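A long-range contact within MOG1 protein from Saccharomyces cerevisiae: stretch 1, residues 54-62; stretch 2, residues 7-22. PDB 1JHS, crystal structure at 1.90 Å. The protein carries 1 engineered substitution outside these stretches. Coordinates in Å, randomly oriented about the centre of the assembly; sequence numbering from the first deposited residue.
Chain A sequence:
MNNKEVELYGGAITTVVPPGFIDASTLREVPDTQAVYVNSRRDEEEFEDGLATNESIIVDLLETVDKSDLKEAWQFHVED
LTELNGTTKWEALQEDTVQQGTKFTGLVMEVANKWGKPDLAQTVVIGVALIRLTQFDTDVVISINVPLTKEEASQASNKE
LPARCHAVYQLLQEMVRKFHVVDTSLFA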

# COMPACT_ATOMS: atom_id res chain seq x y z
N ASN A 54 -3.50 -12.70 4.89
CA ASN A 54 -3.92 -11.58 5.73
C ASN A 54 -3.58 -10.17 5.26
O ASN A 54 -3.72 -9.24 6.04
CB ASN A 54 -3.41 -11.79 7.17
CG ASN A 54 -1.89 -11.75 7.26
OD1 ASN A 54 -1.21 -11.63 6.25
ND2 ASN A 54 -1.35 -11.87 8.49
N GLU A 55 -3.14 -10.00 4.02
CA GLU A 55 -2.82 -8.65 3.53
C GLU A 55 -4.08 -7.87 3.16
O GLU A 55 -5.12 -8.44 2.89
CB GLU A 55 -1.92 -8.72 2.28
CG GLU A 55 -0.62 -9.51 2.47
CD GLU A 55 -0.81 -10.99 2.19
OE1 GLU A 55 -1.96 -11.40 1.88
OE2 GLU A 55 0.17 -11.75 2.26
N SER A 56 -3.99 -6.54 3.17
CA SER A 56 -5.13 -5.70 2.80
C SER A 56 -4.57 -4.55 1.97
O SER A 56 -3.42 -4.12 2.16
CB SER A 56 -5.89 -5.19 4.03
OG SER A 56 -5.03 -4.60 4.98
N ILE A 57 -5.39 -4.08 1.06
CA ILE A 57 -5.00 -3.03 0.13
C ILE A 57 -5.99 -1.86 0.19
O ILE A 57 -7.20 -2.07 0.10
CB ILE A 57 -5.02 -3.57 -1.33
CG1 ILE A 57 -4.05 -4.77 -1.46
CG2 ILE A 57 -4.67 -2.44 -2.32
CD1 ILE A 57 -4.18 -5.55 -2.83
N ILE A 58 -5.48 -0.65 0.35
CA ILE A 58 -6.34 0.53 0.37
C ILE A 58 -5.82 1.52 -0.67
O ILE A 58 -4.63 1.79 -0.74
CB ILE A 58 -6.32 1.27 1.72
CG1 ILE A 58 -6.92 0.41 2.83
CG2 ILE A 58 -7.15 2.60 1.58
CD1 ILE A 58 -6.93 1.10 4.18
N VAL A 59 -6.72 2.05 -1.49
CA VAL A 59 -6.35 3.06 -2.48
C VAL A 59 -7.10 4.26 -1.94
O VAL A 59 -8.29 4.16 -1.62
CB VAL A 59 -6.89 2.71 -3.89
CG1 VAL A 59 -6.55 3.82 -4.86
CG2 VAL A 59 -6.27 1.40 -4.37
N ASP A 60 -6.42 5.39 -1.82
CA ASP A 60 -7.08 6.57 -1.26
C ASP A 60 -6.80 7.80 -2.12
O ASP A 60 -5.65 8.09 -2.44
CB ASP A 60 -6.56 6.81 0.14
CG ASP A 60 -7.58 7.51 1.03
OD1 ASP A 60 -8.56 8.07 0.49
OD2 ASP A 60 -7.39 7.48 2.27
N LEU A 61 -7.87 8.51 -2.48
CA LEU A 61 -7.73 9.72 -3.30
C LEU A 61 -7.65 10.89 -2.33
O LEU A 61 -8.65 11.25 -1.69
CB LEU A 61 -8.95 9.87 -4.20
CG LEU A 61 -9.23 8.67 -5.12
CD1 LEU A 61 -10.47 8.96 -5.98
CD2 LEU A 61 -8.02 8.41 -6.04
N LEU A 62 -6.46 11.47 -2.22
CA LEU A 62 -6.23 12.56 -1.28
C LEU A 62 -5.90 13.88 -1.97
O LEU A 62 -5.54 13.91 -3.13
CB LEU A 62 -5.09 12.16 -0.33
CG LEU A 62 -5.28 10.85 0.46
CD1 LEU A 62 -4.03 10.56 1.32
CD2 LEU A 62 -6.50 10.99 1.37
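Stretch 2, residues 7-22: ELYGGAITTVVPPGFI

A β-strand that meets another segment through side chains rather than through backbone pairing does so with every second residue, and this contact in MOG1 is a clear example. Residues 56-62 form an extended strand in which Ile 57, Val 59 and Leu 61 direct their CA-to-CB bonds toward stretch 2, while Ser 56, Ile 58 and Asp 60 direct theirs away. No hydrogen bond joins the two stretches. The nearest backbone pairs, Ile 57 CA to Val 17 CA at 8.5 Å and Val 59 CA to Leu 8 CA at 9.0 Å, leave room for a layer of side chains, and 426 Å² of surface is buried there, both sides summed.

Stretch 2 does not run past as a single line. Its strand at 7-8 leads into a tight reversal, where Leu 8 N donates to Ile 13 O (2.7 Å) and Gly 11 N donates to Leu 8 O (2.9 Å). The chain then returns as strand 13-17, roughly antiparallel to stretch 1, and a type II turn from Pro 18 to Phe 21 delivers it to the strand that starts at Phe 21. The reversal thus serves the Leu 61 end of stretch 1 and the second turn the Glu 55 end.

Tyr 9, in the reversal, has the largest covered area, 70 Å². With phi and psi of 48° and 56° and an m rotamer, it lays its ring against Leu 61, whose CD1 stands 3.7 Å from the centroid of the Tyr 9 ring and only 15° off the normal, a CH-pi contact over one face. Val 59 CG1 lies near the plane of the same ring, at its edge, 4.3 Å from Tyr 9 CE1. The phenol oxygen reaches the strand itself: Tyr 9 OH is 3.1 Å from Val 59 O, a close approach not counted as a hydrogen bond; the hydroxyl is hydrogen-bonded elsewhere in the structure. Around this centre, Leu 8 CD1 packs 4.0 Å from Val 59 CG2, and Ile 13 CD1 4.2 Å from Leu 61 CD2.

Phe 21, covered over 69 Å², is the counterpart at the other end. Phe 21 CD2 is 3.8 Å from Ile 57 CD1, and Phe 21 CE2 is 3.9 Å from Glu 55 O, so the ring borders both an aliphatic side chain and the backbone just before the strand. Ile 57 extends its CD1 into a pocket of three neighbours: besides Phe 21, that methyl meets Pro 18 CD at 3.9 Å and Val 17 CG1 at 4.4 Å.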

# COMPACT_ATOMS: atom_id res chain seq x y z
N GLU A 7 -11.92 -2.66 -11.48
CA GLU A 7 -12.45 -1.33 -11.69
C GLU A 7 -12.67 -0.68 -10.34
O GLU A 7 -13.27 -1.28 -9.45
CB GLU A 7 -13.79 -1.37 -12.42
CG GLU A 7 -13.66 -1.67 -13.89
CD GLU A 7 -14.97 -1.43 -14.62
OE1 GLU A 7 -16.01 -1.12 -13.97
OE2 GLU A 7 -14.97 -1.55 -15.85
N LEU A 8 -12.18 0.55 -10.18
CA LEU A 8 -12.34 1.25 -8.93
C LEU A 8 -13.23 2.48 -9.13
O LEU A 8 -13.35 2.99 -10.24
CB LEU A 8 -10.99 1.73 -8.39
CG LEU A 8 -9.85 0.74 -8.24
CD1 LEU A 8 -8.72 1.44 -7.48
CD2 LEU A 8 -10.29 -0.49 -7.48
N TYR A 9 -13.83 2.95 -8.05
CA TYR A 9 -14.65 4.15 -8.10
C TYR A 9 -15.67 4.14 -9.25
O TYR A 9 -15.71 5.06 -10.09
CB TYR A 9 -13.74 5.37 -8.20
CG TYR A 9 -12.68 5.43 -7.12
CD1 TYR A 9 -11.35 5.10 -7.39
CD2 TYR A 9 -13.01 5.76 -5.80
CE1 TYR A 9 -10.38 5.09 -6.38
CE2 TYR A 9 -12.06 5.76 -4.79
CZ TYR A 9 -10.74 5.43 -5.08
OH TYR A 9 -9.79 5.44 -4.06
N GLY A 10 -16.50 3.10 -9.29
CA GLY A 10 -17.50 3.02 -10.34
C GLY A 10 -16.98 2.78 -11.74
O GLY A 10 -17.76 2.79 -12.70
N GLY A 11 -15.68 2.55 -11.88
CA GLY A 11 -15.11 2.30 -13.19
C GLY A 11 -14.29 3.47 -13.71
O GLY A 11 -13.81 3.44 -14.84
N ALA A 12 -14.12 4.50 -12.89
CA ALA A 12 -13.36 5.67 -13.30
C ALA A 12 -11.85 5.38 -13.30
O ALA A 12 -11.08 6.07 -13.96
CB ALA A 12 -13.66 6.83 -12.37
N ILE A 13 -11.43 4.38 -12.54
CA ILE A 13 -10.01 4.04 -12.45
C ILE A 13 -9.84 2.53 -12.52
O ILE A 13 -10.73 1.80 -12.09
CB ILE A 13 -9.44 4.54 -11.10
CG1 ILE A 13 -9.28 6.06 -11.13
CG2 ILE A 13 -8.09 3.88 -10.79
CD1 ILE A 13 -8.98 6.64 -9.77
N THR A 14 -8.72 2.06 -13.08
CA THR A 14 -8.45 0.63 -13.08
C THR A 14 -7.02 0.41 -12.59
O THR A 14 -6.16 1.30 -12.68
CB THR A 14 -8.60 -0.03 -14.51
OG1 THR A 14 -7.66 0.55 -15.42
CG2 THR A 14 -10.02 0.16 -15.04
N THR A 15 -6.79 -0.76 -12.00
CA THR A 15 -5.46 -1.15 -11.55
C THR A 15 -5.59 -2.66 -11.43
O THR A 15 -6.52 -3.24 -12.02
CB THR A 15 -5.05 -0.47 -10.21
OG1 THR A 15 -3.70 -0.87 -9.87
CG2 THR A 15 -6.00 -0.85 -9.08
N VAL A 16 -4.70 -3.31 -10.70
CA VAL A 16 -4.83 -4.77 -10.56
C VAL A 16 -4.72 -5.16 -9.10
O VAL A 16 -4.16 -4.40 -8.31
CB VAL A 16 -3.71 -5.51 -11.34
CG1 VAL A 16 -3.80 -5.17 -12.82
CG2 VAL A 16 -2.32 -5.11 -10.78
N VAL A 17 -5.29 -6.32 -8.76
CA VAL A 17 -5.17 -6.89 -7.42
C VAL A 17 -5.00 -8.41 -7.57
O VAL A 17 -5.35 -9.00 -8.62
CB VAL A 17 -6.40 -6.58 -6.47
CG1 VAL A 17 -6.64 -5.06 -6.40
CG2 VAL A 17 -7.63 -7.33 -6.92
N PRO A 18 -4.44 -9.08 -6.55
CA PRO A 18 -4.25 -10.53 -6.66
C PRO A 18 -5.53 -11.33 -6.62
O PRO A 18 -6.54 -10.88 -6.08
CB PRO A 18 -3.39 -10.88 -5.43
CG PRO A 18 -2.73 -9.58 -5.05
CD PRO A 18 -3.86 -8.57 -5.30
N PRO A 19 -5.50 -12.55 -7.18
CA PRO A 19 -6.71 -13.36 -7.13
C PRO A 19 -7.00 -13.72 -5.66
O PRO A 19 -6.09 -13.79 -4.83
CB PRO A 19 -6.35 -14.58 -7.99
CG PRO A 19 -4.82 -14.63 -7.98
CD PRO A 19 -4.46 -13.16 -8.04
N GLY A 20 -8.27 -13.89 -5.34
CA GLY A 20 -8.63 -14.24 -3.97
C GLY A 20 -8.82 -13.03 -3.07
O GLY A 20 -9.13 -13.19 -1.88
N PHE A 21 -8.62 -11.83 -3.61
CA PHE A 21 -8.80 -10.60 -2.84
C PHE A 21 -10.19 -10.07 -3.15
O PHE A 21 -10.55 -9.94 -4.32
CB PHE A 21 -7.74 -9.55 -3.21
CG PHE A 21 -6.45 -9.70 -2.48
CD1 PHE A 21 -5.66 -10.83 -2.64
CD2 PHE A 21 -5.99 -8.69 -1.61
CE1 PHE A 21 -4.44 -10.97 -1.97
CE2 PHE A 21 -4.78 -8.82 -0.93
CZ PHE A 21 -4.00 -9.97 -1.11
N ILE A 22 -10.96 -9.77 -2.12
CA ILE A 22 -12.31 -9.29 -2.31
C ILE A 22 -12.42 -7.79 -2.09
O ILE A 22 -11.69 -7.21 -1.28
CB ILE A 22 -13.29 -10.01 -1.35
CG1 ILE A 22 -14.70 -9.43 -1.49
CG2 ILE A 22 -12.83 -9.84 0.07
CD1 ILE A 22 -15.73 -10.16 -0.64